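PDB 7KR6: glycoside hydrolase family 16 protein from Bacteroides ovatus, which probably hydrolyses O-glycosidic bonds as an endo-glucanase acting on mixed-linkage beta-glucans. Local coordinates for residues A[41-55]-A[67-81]. The protein carries 1 engineered substitution. Sequence-based numbering, arbitrary orientation.
Sequences DFNFFDEKVWTKETH and YDAAHVSVGKDGDKS
His55 and Tyr67 form a single antiparallel hydrogen-bonded bridge, with His55 N to Tyr67 O at 3.0 Å and Tyr67 N to His55 O at 2.9 Å. Beside it, Thr54 CA makes a CA-H...O contact with the same Tyr67 O. His55 NE2 donates to the anti lone pair of Glu53 OE1, nearly in the imidazole plane, and the edge of this ring faces Tyr67 CD2. The second Glu53 oxygen, OE2, forms a salt bridge with Arg98 and a hydrogen bond with Asn100, whereas Tyr67 OH bonds Asn237. At the other end of the contact Ser81 OG donates to Phe42 O over 2.8 Å, lying in the carbonyl plane on a lone pair; the hydroxyl gets there because OG stands anti to the backbone N (chi1 -166°). Between these two anchors Lys52, its chain extended beyond CG, reaches across. Its NZ donates to Val72 O at 2.9 Å from above the carbonyl plane and more weakly to Ala69 O, while its CD and CE pass alongside the Val72 side chain, which points the opposite way, both nearest to CB. One water bridges Thr54 OG1 and Ala69 N. The Lys52 chain also roofs the Phe45 ring, CE lying 3.7 Å above the ring plane over its centre. Val74 CG2 meets that ring at its edge and packs 3.9 Å from Phe45 CB, and Val72 CG1 approaches Phe45 CE1. Arg98 lines the glycan pocket, and the Glu53 side chain lies about 6 Å from a bound glucose; the bridged end of this contact is consistent with a second shell behind the glycan-binding cleft of the GH16 beta-jelly-roll, where Glu53 probably helps to position Arg98.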
loop_
_atom_site.group_PDB
_atom_site.type_symbol
_atom_site.label_atom_id
_atom_site.label_comp_id
_atom_site.label_asym_id
_atom_site.label_seq_id
_atom_site.Cartn_x
_atom_site.Cartn_y
_atom_site.Cartn_z
ATOM N N ASP A 41 -30.567 -12.245 3.409
ATOM C CA ASP A 41 -30.692 -12.827 2.046
ATOM C C ASP A 41 -31.081 -11.732 1.051
ATOM O O ASP A 41 -31.218 -12.061 -0.111
ATOM C CB ASP A 41 -31.734 -13.946 1.986
ATOM C CG ASP A 41 -31.208 -15.278 2.478
ATOM O OD1 ASP A 41 -30.133 -15.657 2.071
ATOM O OD2 ASP A 41 -31.870 -15.897 3.333
ATOM N N PHE A 42 -31.341 -10.495 1.480
ATOM C CA PHE A 42 -31.703 -9.362 0.611
ATOM C C PHE A 42 -32.948 -9.688 -0.224
ATOM O O PHE A 42 -32.983 -9.370 -1.400
ATOM C CB PHE A 42 -30.478 -8.987 -0.244
ATOM C CG PHE A 42 -29.403 -8.361 0.602
ATOM C CD1 PHE A 42 -29.603 -7.143 1.245
ATOM C CD2 PHE A 42 -28.163 -8.952 0.714
ATOM C CE1 PHE A 42 -28.628 -6.593 2.071
ATOM C CE2 PHE A 42 -27.192 -8.389 1.530
ATOM C CZ PHE A 42 -27.416 -7.209 2.195
ATOM N N ASN A 43 -33.996 -10.213 0.419
ATOM C CA ASN A 43 -35.321 -10.305 -0.238
ATOM C C ASN A 43 -35.982 -8.931 -0.216
ATOM O O ASN A 43 -36.945 -8.709 -0.958
ATOM C CB ASN A 43 -36.176 -11.347 0.452
ATOM C CG ASN A 43 -35.658 -12.741 0.216
ATOM O OD1 ASN A 43 -35.226 -13.070 -0.879
ATOM N ND2 ASN A 43 -35.674 -13.559 1.238
ATOM N N PHE A 44 -35.510 -8.046 0.657
ATOM C CA PHE A 44 -35.939 -6.643 0.773
ATOM C C PHE A 44 -34.822 -5.876 1.470
ATOM O O PHE A 44 -33.903 -6.505 2.019
ATOM C CB PHE A 44 -37.265 -6.520 1.553
ATOM C CG PHE A 44 -37.197 -6.868 3.008
ATOM C CD1 PHE A 44 -37.115 -8.186 3.380
ATOM C CD2 PHE A 44 -37.221 -5.882 3.986
ATOM C CE1 PHE A 44 -37.044 -8.556 4.714
ATOM C CE2 PHE A 44 -37.084 -6.247 5.317
ATOM C CZ PHE A 44 -37.021 -7.580 5.673
ATOM N N PHE A 45 -34.913 -4.562 1.384
ATOM C CA PHE A 45 -33.979 -3.620 2.042
ATOM C C PHE A 45 -34.497 -3.390 3.458
ATOM O O PHE A 45 -35.501 -2.663 3.669
ATOM C CB PHE A 45 -33.845 -2.316 1.288
ATOM C CG PHE A 45 -32.732 -1.474 1.846
ATOM C CD1 PHE A 45 -31.418 -1.797 1.540
ATOM C CD2 PHE A 45 -32.979 -0.437 2.725
ATOM C CE1 PHE A 45 -30.385 -1.041 2.056
ATOM C CE2 PHE A 45 -31.935 0.292 3.263
ATOM C CZ PHE A 45 -30.639 -0.016 2.915
ATOM N N ASP A 46 -33.789 -3.955 4.423
ATOM C CA ASP A 46 -34.191 -3.935 5.853
ATOM C C ASP A 46 -33.572 -2.737 6.562
ATOM O O ASP A 46 -32.371 -2.807 6.951
ATOM C CB ASP A 46 -33.871 -5.260 6.495
ATOM C CG ASP A 46 -34.326 -5.359 7.947
ATOM O OD1 ASP A 46 -34.843 -4.359 8.491
ATOM O OD2 ASP A 46 -34.186 -6.439 8.474
ATOM N N GLU A 47 -34.347 -1.670 6.732
ATOM C CA GLU A 47 -33.942 -0.415 7.394
ATOM C C GLU A 47 -33.655 -0.643 8.882
ATOM O O GLU A 47 -33.041 0.235 9.447
ATOM C CB GLU A 47 -34.989 0.662 7.127
ATOM C CG GLU A 47 -35.107 0.954 5.646
ATOM C CD GLU A 47 -36.089 2.039 5.260
ATOM O OE1 GLU A 47 -36.988 2.308 6.059
ATOM O OE2 GLU A 47 -35.940 2.589 4.154
ATOM N N LYS A 48 -33.968 -1.795 9.464
ATOM C CA LYS A 48 -33.591 -2.091 10.875
ATOM C C LYS A 48 -32.145 -2.594 10.928
ATOM O O LYS A 48 -31.594 -2.699 12.004
ATOM C CB LYS A 48 -34.514 -3.132 11.497
ATOM C CG LYS A 48 -35.984 -2.713 11.543
ATOM C CD LYS A 48 -36.814 -3.633 12.412
ATOM C CE LYS A 48 -38.194 -3.075 12.712
ATOM N NZ LYS A 48 -39.091 -3.180 11.532
ATOM N N VAL A 49 -31.540 -2.834 9.772
ATOM C CA VAL A 49 -30.150 -3.350 9.677
ATOM C C VAL A 49 -29.256 -2.372 8.921
ATOM O O VAL A 49 -28.099 -2.244 9.329
ATOM C CB VAL A 49 -30.135 -4.726 9.005
ATOM C CG1 VAL A 49 -28.699 -5.226 8.793
ATOM C CG2 VAL A 49 -30.944 -5.708 9.837
ATOM N N TRP A 50 -29.753 -1.780 7.832
ATOM C CA TRP A 50 -28.902 -0.986 6.899
ATOM C C TRP A 50 -29.359 0.463 6.827
ATOM O O TRP A 50 -30.577 0.727 6.990
ATOM C CB TRP A 50 -28.916 -1.640 5.509
ATOM C CG TRP A 50 -28.506 -3.074 5.485
ATOM C CD1 TRP A 50 -29.306 -4.163 5.362
ATOM C CD2 TRP A 50 -27.171 -3.587 5.683
ATOM N NE1 TRP A 50 -28.576 -5.316 5.418
ATOM C CE2 TRP A 50 -27.252 -4.995 5.581
ATOM C CE3 TRP A 50 -25.905 -2.984 5.839
ATOM C CZ2 TRP A 50 -26.153 -5.844 5.731
ATOM C CZ3 TRP A 50 -24.815 -3.828 5.926
ATOM C CH2 TRP A 50 -24.921 -5.222 5.884
ATOM N N THR A 51 -28.432 1.363 6.508
ATOM C CA THR A 51 -28.654 2.763 6.172
ATOM C C THR A 51 -27.993 3.023 4.820
ATOM O O THR A 51 -26.793 2.725 4.700
ATOM C CB THR A 51 -28.089 3.679 7.249
ATOM O OG1 THR A 51 -28.594 3.154 8.472
ATOM C CG2 THR A 51 -28.415 5.140 7.062
ATOM N N LYS A 52 -28.745 3.567 3.878
ATOM C CA LYS A 52 -28.196 4.153 2.636
ATOM C C LYS A 52 -27.517 5.481 2.932
ATOM O O LYS A 52 -28.053 6.302 3.669
ATOM C CB LYS A 52 -29.298 4.341 1.581
ATOM C CG LYS A 52 -30.100 3.096 1.285
ATOM C CD LYS A 52 -31.143 3.339 0.238
ATOM C CE LYS A 52 -32.004 2.147 -0.074
ATOM N NZ LYS A 52 -32.844 2.425 -1.277
ATOM N N GLU A 53 -26.335 5.697 2.348
ATOM C CA GLU A 53 -25.537 6.909 2.581
ATOM C C GLU A 53 -25.772 7.883 1.445
ATOM O O GLU A 53 -25.989 7.444 0.271
ATOM C CB GLU A 53 -24.038 6.607 2.781
ATOM C CG GLU A 53 -23.793 5.764 4.004
ATOM C CD GLU A 53 -22.319 5.623 4.363
ATOM O OE1 GLU A 53 -21.610 6.614 4.212
ATOM O OE2 GLU A 53 -21.903 4.522 4.744
ATOM N N THR A 54 -25.689 9.160 1.804
ATOM C CA THR A 54 -25.805 10.325 0.894
ATOM C C THR A 54 -24.604 11.229 1.089
ATOM O O THR A 54 -24.398 11.731 2.209
ATOM C CB THR A 54 -27.078 11.156 1.128
ATOM O OG1 THR A 54 -28.182 10.275 0.957
ATOM C CG2 THR A 54 -27.146 12.308 0.147
ATOM N N HIS A 55 -23.789 11.404 0.057
ATOM C CA HIS A 55 -22.591 12.253 0.159
ATOM C C HIS A 55 -22.317 12.887 -1.204
ATOM O O HIS A 55 -22.631 12.252 -2.227
ATOM C CB HIS A 55 -21.331 11.458 0.573
ATOM C CG HIS A 55 -21.449 10.661 1.828
ATOM N ND1 HIS A 55 -21.338 11.236 3.087
ATOM C CD2 HIS A 55 -21.640 9.332 2.026
ATOM C CE1 HIS A 55 -21.448 10.288 4.004
ATOM N NE2 HIS A 55 -21.620 9.100 3.381
ATOM N N TYR A 67 -22.758 9.677 -3.564
ATOM C CA TYR A 67 -23.601 8.558 -3.111
ATOM C C TYR A 67 -25.032 9.069 -2.900
ATOM O O TYR A 67 -25.178 10.191 -2.313
ATOM C CB TYR A 67 -23.034 7.974 -1.823
ATOM C CG TYR A 67 -21.771 7.142 -1.998
ATOM C CD1 TYR A 67 -21.785 6.036 -2.828
ATOM C CD2 TYR A 67 -20.609 7.429 -1.304
ATOM C CE1 TYR A 67 -20.670 5.215 -2.963
ATOM C CE2 TYR A 67 -19.497 6.610 -1.416
ATOM C CZ TYR A 67 -19.535 5.497 -2.239
ATOM O OH TYR A 67 -18.423 4.685 -2.361
ATOM N N ASP A 68 -26.006 8.284 -3.272
ATOM C CA ASP A 68 -27.418 8.641 -2.967
ATOM C C ASP A 68 -28.283 7.411 -2.838
ATOM O O ASP A 68 -27.880 6.285 -3.183
ATOM C CB ASP A 68 -27.964 9.710 -3.897
ATOM C CG ASP A 68 -28.166 9.271 -5.322
ATOM O OD1 ASP A 68 -28.444 8.084 -5.546
ATOM O OD2 ASP A 68 -28.096 10.154 -6.188
ATOM N N ALA A 69 -29.460 7.628 -2.259
ATOM C CA ALA A 69 -30.323 6.493 -1.910
ATOM C C ALA A 69 -30.853 5.837 -3.187
ATOM O O ALA A 69 -31.147 4.641 -3.156
ATOM C CB ALA A 69 -31.423 6.961 -0.989
ATOM N N ALA A 70 -31.036 6.598 -4.266
ATOM C CA ALA A 70 -31.620 6.046 -5.507
ATOM C C ALA A 70 -30.697 4.990 -6.123
ATOM O O ALA A 70 -31.176 4.212 -6.975
ATOM C CB ALA A 70 -31.890 7.154 -6.495
ATOM N N HIS A 71 -29.404 4.992 -5.774
ATOM C CA HIS A 71 -28.449 4.058 -6.404
ATOM C C HIS A 71 -28.222 2.840 -5.520
ATOM O O HIS A 71 -27.227 2.103 -5.743
ATOM C CB HIS A 71 -27.211 4.848 -6.819
ATOM C CG HIS A 71 -27.506 5.694 -8.012
ATOM N ND1 HIS A 71 -28.118 6.955 -7.908
ATOM C CD2 HIS A 71 -27.316 5.477 -9.334
ATOM C CE1 HIS A 71 -28.271 7.476 -9.123
ATOM N NE2 HIS A 71 -27.798 6.591 -10.008
ATOM N N VAL A 72 -29.061 2.656 -4.509
ATOM C CA VAL A 72 -29.132 1.411 -3.712
ATOM C C VAL A 72 -30.528 0.837 -3.946
ATOM O O VAL A 72 -31.530 1.578 -3.729
ATOM C CB VAL A 72 -28.872 1.669 -2.219
ATOM C CG1 VAL A 72 -28.882 0.358 -1.467
ATOM C CG2 VAL A 72 -27.559 2.422 -1.993
ATOM N N SER A 73 -30.590 -0.444 -4.302
ATOM C CA SER A 73 -31.888 -1.127 -4.469
ATOM C C SER A 73 -31.770 -2.602 -4.122
ATOM O O SER A 73 -30.635 -3.156 -4.038
ATOM C CB SER A 73 -32.452 -0.886 -5.849
ATOM O OG SER A 73 -31.731 -1.611 -6.817
ATOM N N VAL A 74 -32.915 -3.248 -3.893
ATOM C CA VAL A 74 -33.004 -4.719 -3.789
ATOM C C VAL A 74 -33.842 -5.220 -4.968
ATOM O O VAL A 74 -34.936 -4.641 -5.207
ATOM C CB VAL A 74 -33.546 -5.171 -2.415
ATOM C CG1 VAL A 74 -33.875 -6.646 -2.427
ATOM C CG2 VAL A 74 -32.529 -4.878 -1.317
ATOM N N GLY A 75 -33.343 -6.195 -5.718
ATOM C CA GLY A 75 -34.000 -6.597 -6.975
ATOM C C GLY A 75 -33.621 -7.981 -7.397
ATOM O O GLY A 75 -32.945 -8.690 -6.657
ATOM N N LYS A 76 -34.054 -8.370 -8.588
ATOM C CA LYS A 76 -33.826 -9.734 -9.080
ATOM C C LYS A 76 -32.519 -9.726 -9.869
ATOM O O LYS A 76 -32.248 -8.720 -10.561
ATOM C CB LYS A 76 -35.009 -10.168 -9.956
ATOM N N ASP A 77 -31.757 -10.805 -9.753
ATOM C CA ASP A 77 -30.673 -11.156 -10.684
ATOM C C ASP A 77 -30.870 -12.627 -11.050
ATOM O O ASP A 77 -30.471 -13.505 -10.254
ATOM C CB ASP A 77 -29.298 -10.905 -10.069
ATOM C CG ASP A 77 -28.198 -11.118 -11.084
ATOM O OD1 ASP A 77 -28.488 -10.902 -12.292
ATOM O OD2 ASP A 77 -27.091 -11.527 -10.682
ATOM N N GLY A 78 -31.559 -12.879 -12.169
ATOM C CA GLY A 78 -32.077 -14.222 -12.479
ATOM C C GLY A 78 -33.091 -14.621 -11.433
ATOM O O GLY A 78 -33.962 -13.801 -11.142
ATOM N N ASP A 79 -32.950 -15.797 -10.839
ATOM C CA ASP A 79 -33.860 -16.255 -9.761
ATOM C C ASP A 79 -33.296 -15.865 -8.387
ATOM O O ASP A 79 -33.829 -16.347 -7.392
ATOM C CB ASP A 79 -34.131 -17.759 -9.851
ATOM C CG ASP A 79 -32.889 -18.615 -10.019
ATOM O OD1 ASP A 79 -31.773 -18.122 -9.718
ATOM O OD2 ASP A 79 -33.041 -19.764 -10.474
ATOM N N LYS A 80 -32.271 -15.013 -8.313
ATOM C CA LYS A 80 -31.761 -14.535 -7.009
ATOM C C LYS A 80 -32.420 -13.204 -6.653
ATOM O O LYS A 80 -32.725 -12.428 -7.566
ATOM C CB LYS A 80 -30.249 -14.317 -7.072
ATOM C CG LYS A 80 -29.416 -15.568 -7.245
ATOM C CD LYS A 80 -27.917 -15.267 -7.313
ATOM C CE LYS A 80 -27.050 -16.484 -7.518
ATOM N NZ LYS A 80 -27.237 -17.074 -8.860
ATOM N N SER A 81 -32.585 -12.941 -5.356
ATOM C CA SER A 81 -32.925 -11.616 -4.810
ATOM C C SER A 81 -31.652 -11.062 -4.189
ATOM O O SER A 81 -31.061 -11.753 -3.376
ATOM C CB SER A 81 -34.069 -11.593 -3.804
ATOM O OG SER A 81 -34.500 -10.236 -3.606
HETATM O O HOH W 1 -37.805 -9.664 -3.153
HETATM O O HOH W 2 -25.951 5.267 -1.383
HETATM O O HOH W 3 -29.914 10.280 -1.131
#